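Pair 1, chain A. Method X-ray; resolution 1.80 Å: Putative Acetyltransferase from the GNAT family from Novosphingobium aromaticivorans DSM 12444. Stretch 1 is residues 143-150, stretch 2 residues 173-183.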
# COMPACT_ATOMS: atom_id res chain seq x y z
N LEU A 143 2.56 12.63 -17.17
CA LEU A 143 2.36 12.32 -15.74
C LEU A 143 3.71 11.98 -15.16
O LEU A 143 4.20 10.90 -15.38
CB LEU A 143 1.39 11.16 -15.56
CG LEU A 143 1.07 10.71 -14.12
CD1 LEU A 143 0.47 11.90 -13.34
CD2 LEU A 143 0.21 9.48 -14.09
N ALA A 144 4.31 12.91 -14.42
CA ALA A 144 5.68 12.75 -13.93
C ALA A 144 5.79 11.81 -12.73
O ALA A 144 6.76 11.11 -12.56
CB ALA A 144 6.24 14.09 -13.58
N ALA A 145 4.77 11.83 -11.88
CA ALA A 145 4.83 11.21 -10.56
C ALA A 145 3.42 11.16 -10.03
O ALA A 145 2.57 11.96 -10.42
CB ALA A 145 5.70 12.02 -9.59
N MSE A 146 3.20 10.23 -9.13
CA MSE A 146 1.90 10.09 -8.47
C MSE A 146 2.03 9.54 -7.06
O MSE A 146 3.10 9.01 -6.65
CB MSE A 146 0.97 9.21 -9.29
CG MSE A 146 1.36 7.80 -9.26
SE MSE A 146 0.17 6.68 -10.32
CE MSE A 146 1.07 5.03 -10.14
N ALA A 147 0.93 9.63 -6.31
CA ALA A 147 0.80 8.99 -5.00
C ALA A 147 -0.68 8.89 -4.68
O ALA A 147 -1.49 9.68 -5.16
CB ALA A 147 1.52 9.75 -3.87
N GLY A 148 -1.01 7.95 -3.81
CA GLY A 148 -2.38 7.69 -3.49
C GLY A 148 -2.61 7.12 -2.11
O GLY A 148 -1.71 7.07 -1.25
N GLU A 149 -3.83 6.66 -1.95
CA GLU A 149 -4.33 6.02 -0.75
C GLU A 149 -4.57 4.54 -0.97
O GLU A 149 -4.99 4.15 -2.06
CB GLU A 149 -5.64 6.65 -0.33
CG GLU A 149 -5.57 8.15 -0.17
CD GLU A 149 -6.89 8.78 0.13
OE1 GLU A 149 -7.92 8.33 -0.42
OE2 GLU A 149 -6.91 9.78 0.89
N ARG A 150 -4.36 3.75 0.07
CA ARG A 150 -4.64 2.32 -0.03
C ARG A 150 -5.42 1.77 1.17
O ARG A 150 -6.61 2.10 1.30
CB ARG A 150 -3.35 1.57 -0.36
CG ARG A 150 -3.51 0.18 -0.90
CD ARG A 150 -2.20 -0.41 -1.37
NE ARG A 150 -1.29 -0.69 -0.29
CZ ARG A 150 -0.06 -1.19 -0.46
NH1 ARG A 150 0.43 -1.50 -1.67
NH2 ARG A 150 0.70 -1.38 0.58
N GLY A 173 11.94 16.70 -6.02
CA GLY A 173 11.04 16.89 -4.88
C GLY A 173 9.59 16.51 -5.11
O GLY A 173 8.69 16.89 -4.33
N LEU A 174 9.33 15.74 -6.15
CA LEU A 174 7.92 15.46 -6.49
C LEU A 174 7.26 14.55 -5.48
O LEU A 174 6.10 14.82 -5.06
CB LEU A 174 7.78 14.90 -7.89
CG LEU A 174 8.31 15.85 -8.96
CD1 LEU A 174 8.08 15.27 -10.36
CD2 LEU A 174 7.73 17.25 -8.80
N ALA A 175 7.97 13.49 -5.10
CA ALA A 175 7.44 12.52 -4.13
C ALA A 175 7.00 13.17 -2.83
O ALA A 175 5.89 12.92 -2.36
CB ALA A 175 8.46 11.40 -3.85
N ALA A 176 7.84 14.03 -2.27
CA ALA A 176 7.54 14.73 -1.04
C ALA A 176 6.27 15.57 -1.19
O ALA A 176 5.35 15.47 -0.37
CB ALA A 176 8.69 15.61 -0.63
N ARG A 177 6.19 16.33 -2.27
CA ARG A 177 5.01 17.16 -2.51
C ARG A 177 3.73 16.35 -2.67
O ARG A 177 2.69 16.72 -2.13
CB ARG A 177 5.24 18.08 -3.69
CG ARG A 177 6.28 19.16 -3.42
CD ARG A 177 6.74 19.75 -4.71
NE ARG A 177 5.64 20.37 -5.42
CZ ARG A 177 5.69 20.72 -6.70
NH1 ARG A 177 6.80 20.56 -7.41
NH2 ARG A 177 4.62 21.24 -7.26
N LEU A 178 3.80 15.21 -3.35
CA LEU A 178 2.65 14.31 -3.49
C LEU A 178 2.21 13.67 -2.16
O LEU A 178 1.01 13.61 -1.87
CB LEU A 178 2.97 13.24 -4.53
CG LEU A 178 2.92 13.82 -5.97
CD1 LEU A 178 3.68 13.01 -7.00
CD2 LEU A 178 1.42 13.98 -6.41
N ILE A 179 3.17 13.19 -1.38
CA ILE A 179 2.85 12.70 -0.03
C ILE A 179 2.14 13.80 0.79
O ILE A 179 1.14 13.54 1.46
CB ILE A 179 4.09 12.14 0.69
CG1 ILE A 179 4.59 10.88 -0.03
CG2 ILE A 179 3.74 11.84 2.19
CD1 ILE A 179 6.04 10.47 0.19
N ARG A 180 2.66 15.01 0.77
CA ARG A 180 2.00 16.13 1.46
C ARG A 180 0.54 16.26 1.05
O ARG A 180 -0.32 16.48 1.90
CB ARG A 180 2.68 17.46 1.17
CG ARG A 180 4.07 17.67 1.84
CD ARG A 180 4.62 18.98 1.38
NE ARG A 180 5.90 19.42 1.95
CZ ARG A 180 6.02 19.99 3.15
NH1 ARG A 180 4.98 20.13 3.93
NH2 ARG A 180 7.21 20.41 3.57
N LYS A 181 0.26 16.19 -0.23
CA LYS A 181 -1.11 16.34 -0.71
C LYS A 181 -1.99 15.21 -0.22
O LYS A 181 -3.10 15.41 0.28
CB LYS A 181 -1.14 16.40 -2.22
CG LYS A 181 -2.52 16.73 -2.77
CD LYS A 181 -2.99 18.13 -2.44
CE LYS A 181 -4.33 18.38 -3.11
NZ LYS A 181 -4.86 19.68 -2.78
N VAL A 182 -1.52 13.99 -0.35
CA VAL A 182 -2.30 12.85 0.14
C VAL A 182 -2.66 12.97 1.66
O VAL A 182 -3.81 12.75 2.07
CB VAL A 182 -1.55 11.50 -0.16
CG1 VAL A 182 -2.29 10.32 0.62
CG2 VAL A 182 -1.50 11.19 -1.66
N ILE A 183 -1.66 13.30 2.50
CA ILE A 183 -1.86 13.36 3.96
C ILE A 183 -2.73 14.56 4.41
O ILE A 183 -3.42 14.45 5.39
CB ILE A 183 -0.55 13.24 4.77
CG1 ILE A 183 0.36 14.45 4.59
CG2 ILE A 183 0.15 11.91 4.44
CD1 ILE A 183 1.69 14.36 5.43
O HOH W 1 -5.82 12.15 0.31

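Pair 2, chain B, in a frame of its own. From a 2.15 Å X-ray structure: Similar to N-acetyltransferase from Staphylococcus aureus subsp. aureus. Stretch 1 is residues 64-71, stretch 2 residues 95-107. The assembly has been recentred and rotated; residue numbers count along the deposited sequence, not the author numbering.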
# COMPACT_ATOMS: atom_id res chain seq x y z
N VAL B 64 21.45 -23.27 -12.24
CA VAL B 64 20.22 -22.89 -11.56
C VAL B 64 20.30 -21.43 -11.07
O VAL B 64 21.05 -21.13 -10.13
CB VAL B 64 19.92 -23.83 -10.37
CG1 VAL B 64 18.77 -23.29 -9.51
CG2 VAL B 64 19.61 -25.24 -10.87
N LEU B 65 19.54 -20.55 -11.71
CA LEU B 65 19.59 -19.12 -11.38
C LEU B 65 18.40 -18.69 -10.55
O LEU B 65 18.34 -17.55 -10.08
CB LEU B 65 19.67 -18.27 -12.65
CG LEU B 65 20.85 -18.59 -13.59
CD1 LEU B 65 20.88 -17.64 -14.78
CD2 LEU B 65 22.18 -18.56 -12.84
N GLY B 66 17.41 -19.57 -10.40
CA GLY B 66 16.32 -19.21 -9.51
C GLY B 66 15.47 -20.39 -9.12
O GLY B 66 15.51 -21.42 -9.79
N PHE B 67 14.71 -20.26 -8.03
CA PHE B 67 13.76 -21.31 -7.66
C PHE B 67 12.51 -20.74 -7.02
O PHE B 67 12.49 -19.57 -6.63
CB PHE B 67 14.42 -22.39 -6.78
CG PHE B 67 14.55 -22.02 -5.34
CD1 PHE B 67 15.63 -21.28 -4.89
CD2 PHE B 67 13.60 -22.47 -4.41
CE1 PHE B 67 15.76 -20.95 -3.53
CE2 PHE B 67 13.73 -22.15 -3.06
CZ PHE B 67 14.80 -21.39 -2.62
N ALA B 68 11.46 -21.55 -6.95
CA ALA B 68 10.15 -21.09 -6.48
C ALA B 68 9.29 -22.25 -6.02
O ALA B 68 9.36 -23.35 -6.57
CB ALA B 68 9.43 -20.34 -7.58
N THR B 69 8.47 -22.00 -5.01
CA THR B 69 7.62 -23.06 -4.50
C THR B 69 6.34 -22.50 -3.89
O THR B 69 6.23 -21.29 -3.66
CB THR B 69 8.39 -23.93 -3.46
OG1 THR B 69 7.58 -25.04 -3.08
CG2 THR B 69 8.74 -23.11 -2.22
N PHE B 70 5.36 -23.36 -3.66
CA PHE B 70 4.25 -22.96 -2.80
C PHE B 70 3.88 -24.03 -1.78
O PHE B 70 4.31 -25.19 -1.91
CB PHE B 70 3.03 -22.41 -3.57
CG PHE B 70 2.29 -23.43 -4.42
CD1 PHE B 70 2.15 -23.24 -5.79
CD2 PHE B 70 1.67 -24.54 -3.85
CE1 PHE B 70 1.44 -24.14 -6.57
CE2 PHE B 70 0.97 -25.46 -4.64
CZ PHE B 70 0.85 -25.25 -5.99
N GLY B 71 3.12 -23.64 -0.76
CA GLY B 71 2.71 -24.57 0.28
C GLY B 71 1.64 -23.95 1.14
O GLY B 71 0.95 -23.03 0.71
N GLY B 95 17.03 -8.88 -13.19
CA GLY B 95 16.75 -8.09 -14.38
C GLY B 95 16.53 -8.92 -15.64
O GLY B 95 16.37 -8.37 -16.73
N LYS B 96 16.51 -10.25 -15.49
CA LYS B 96 16.35 -11.14 -16.63
C LYS B 96 14.92 -11.67 -16.80
O LYS B 96 14.64 -12.46 -17.70
CB LYS B 96 17.33 -12.31 -16.53
CG LYS B 96 18.78 -11.88 -16.36
CD LYS B 96 19.72 -13.06 -16.47
CE LYS B 96 19.60 -13.72 -17.83
NZ LYS B 96 20.70 -14.67 -18.09
N GLY B 97 14.01 -11.23 -15.93
CA GLY B 97 12.63 -11.70 -15.97
C GLY B 97 12.45 -13.11 -15.43
O GLY B 97 11.47 -13.79 -15.73
N ILE B 98 13.39 -13.54 -14.59
CA ILE B 98 13.35 -14.89 -14.02
C ILE B 98 12.24 -15.02 -12.96
O ILE B 98 11.51 -16.02 -12.93
CB ILE B 98 14.72 -15.27 -13.43
CG1 ILE B 98 15.74 -15.42 -14.56
CG2 ILE B 98 14.64 -16.58 -12.65
CD1 ILE B 98 17.16 -15.44 -14.05
N ALA B 99 12.12 -14.02 -12.10
CA ALA B 99 11.05 -14.00 -11.10
C ALA B 99 9.69 -14.07 -11.77
O ALA B 99 8.84 -14.86 -11.37
CB ALA B 99 11.15 -12.74 -10.23
N SER B 100 9.50 -13.27 -12.81
CA SER B 100 8.25 -13.26 -13.57
C SER B 100 7.89 -14.63 -14.16
O SER B 100 6.74 -15.08 -14.07
CB SER B 100 8.33 -12.20 -14.67
OG SER B 100 7.18 -12.20 -15.48
N GLN B 101 8.87 -15.30 -14.77
CA GLN B 101 8.63 -16.62 -15.35
C GLN B 101 8.30 -17.67 -14.28
O GLN B 101 7.43 -18.55 -14.48
CB GLN B 101 9.84 -17.06 -16.19
CG GLN B 101 10.03 -16.25 -17.48
CD GLN B 101 11.16 -16.79 -18.36
OE1 GLN B 101 11.21 -17.99 -18.67
NE2 GLN B 101 12.07 -15.92 -18.74
N LEU B 102 9.00 -17.57 -13.15
CA LEU B 102 8.71 -18.47 -12.04
C LEU B 102 7.29 -18.25 -11.50
O LEU B 102 6.55 -19.20 -11.31
CB LEU B 102 9.77 -18.33 -10.93
CG LEU B 102 11.09 -19.00 -11.31
CD1 LEU B 102 12.19 -18.58 -10.38
CD2 LEU B 102 10.94 -20.50 -11.26
N LEU B 103 6.91 -16.99 -11.29
CA LEU B 103 5.58 -16.68 -10.77
C LEU B 103 4.51 -17.19 -11.73
O LEU B 103 3.51 -17.76 -11.32
CB LEU B 103 5.41 -15.18 -10.55
CG LEU B 103 4.02 -14.76 -10.08
CD1 LEU B 103 3.58 -15.58 -8.87
CD2 LEU B 103 4.01 -13.27 -9.75
N GLN B 104 4.74 -16.96 -13.02
CA GLN B 104 3.81 -17.44 -14.04
C GLN B 104 3.62 -18.95 -13.90
O GLN B 104 2.48 -19.46 -13.89
CB GLN B 104 4.37 -17.09 -15.42
CG GLN B 104 3.53 -17.53 -16.59
CD GLN B 104 4.16 -17.15 -17.92
OE1 GLN B 104 5.39 -17.10 -18.04
NE2 GLN B 104 3.32 -16.87 -18.91
N ARG B 105 4.73 -19.68 -13.76
CA ARG B 105 4.65 -21.13 -13.63
C ARG B 105 3.93 -21.57 -12.35
O ARG B 105 3.10 -22.49 -12.36
CB ARG B 105 6.05 -21.74 -13.73
CG ARG B 105 6.09 -23.26 -13.68
CD ARG B 105 5.42 -23.89 -14.90
NE ARG B 105 5.42 -25.35 -14.81
CZ ARG B 105 4.49 -26.07 -14.19
NH1 ARG B 105 3.46 -25.46 -13.59
NH2 ARG B 105 4.58 -27.39 -14.15
N LEU B 106 4.22 -20.88 -11.25
CA LEU B 106 3.53 -21.11 -9.98
C LEU B 106 2.03 -20.95 -10.13
O LEU B 106 1.26 -21.78 -9.67
CB LEU B 106 4.01 -20.15 -8.88
CG LEU B 106 5.41 -20.39 -8.30
CD1 LEU B 106 5.78 -19.24 -7.34
CD2 LEU B 106 5.47 -21.74 -7.60
N ILE B 107 1.62 -19.86 -10.78
CA ILE B 107 0.19 -19.59 -10.98
C ILE B 107 -0.46 -20.70 -11.81
O ILE B 107 -1.52 -21.19 -11.45
CB ILE B 107 -0.07 -18.21 -11.62
CG1 ILE B 107 0.36 -17.09 -10.67
CG2 ILE B 107 -1.56 -18.03 -11.92
CD1 ILE B 107 0.17 -15.71 -11.26

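The sharpest difference lies where the helix makes its third-turn contact with the strand. In pair 1, E149(A) and V182(A) meet there; in pair 2 the superposed residues are F70(B) and L106(B). E149(A) leaves the backbone sideways, but its chain bends nearer, with CG 4.0 Å from V182(A) CG1, and its carboxylate reaches a water that donates to both E149(A) OE2 and V182(A) O, each at 2.7 Å. F70(B) points toward the helix and reaches the same level by carbon contact: its CD1 is 4.1 Å from L106(B) CD2, while L106(B) O lies near the ring plane at the edge, 3.9 Å from F70(B) CE1. One pair thus uses a polar, water-mediated link, the other an aromatic ring.

The frame beneath these differences is nearly identical. Fourteen central residues superpose with an RMSD of 0.5 Å on N, CA and C. Strand and helix run in roughly the same direction, at 29° in pair 1 and 28° in pair 2, although the axes approach to 7.8 Å in the first and 8.6 Å in the second. No hydrogen bond crosses either interface, so direct contact rests on van der Waals packing, burying 366 and 392 Å².

At the start of the helix, G173(A) matches G97(B), both at the N-cap position with positive phi. One residue on, L174(A) and I98(B) coincide within 0.1 Å at CA, and both point toward the strand. Their strand partners distribute bulk differently. Pair 1 has A144(A) and A145(A): A144(A) CB lies 3.9 Å from L174(A) CD1, and A145(A) CB lies 3.9 Å from L174(A) CB and 3.4 Å from L178(A) CD1. Pair 2 has the larger L65(B), whose CB is 4.0 Å from I98(B) CD1, followed by G66(B). An ideal CB on G66(B) would fall 3.0 Å from I98(B) CG2 and 3.3 Å from L102(B) CD1, a tight fit for the deposited neighbours.

In the middle, both pairs place an alanine of the strand against a leucine of the helix. A147(A) and A68(B) both point toward the helix and sit against matching leucines in the same mt rotamer: A147(A) CB is 3.8 Å from L178(A) CB, and A68(B) CB is 3.9 Å from L102(B) CB. The next turn keeps this alanine as a partner but changes the reach. V182(A) brings CG2 to 4.0 Å from A147(A) CB, whereas the longer L106(B) brings CD1 to 3.8 Å from A68(B) CB.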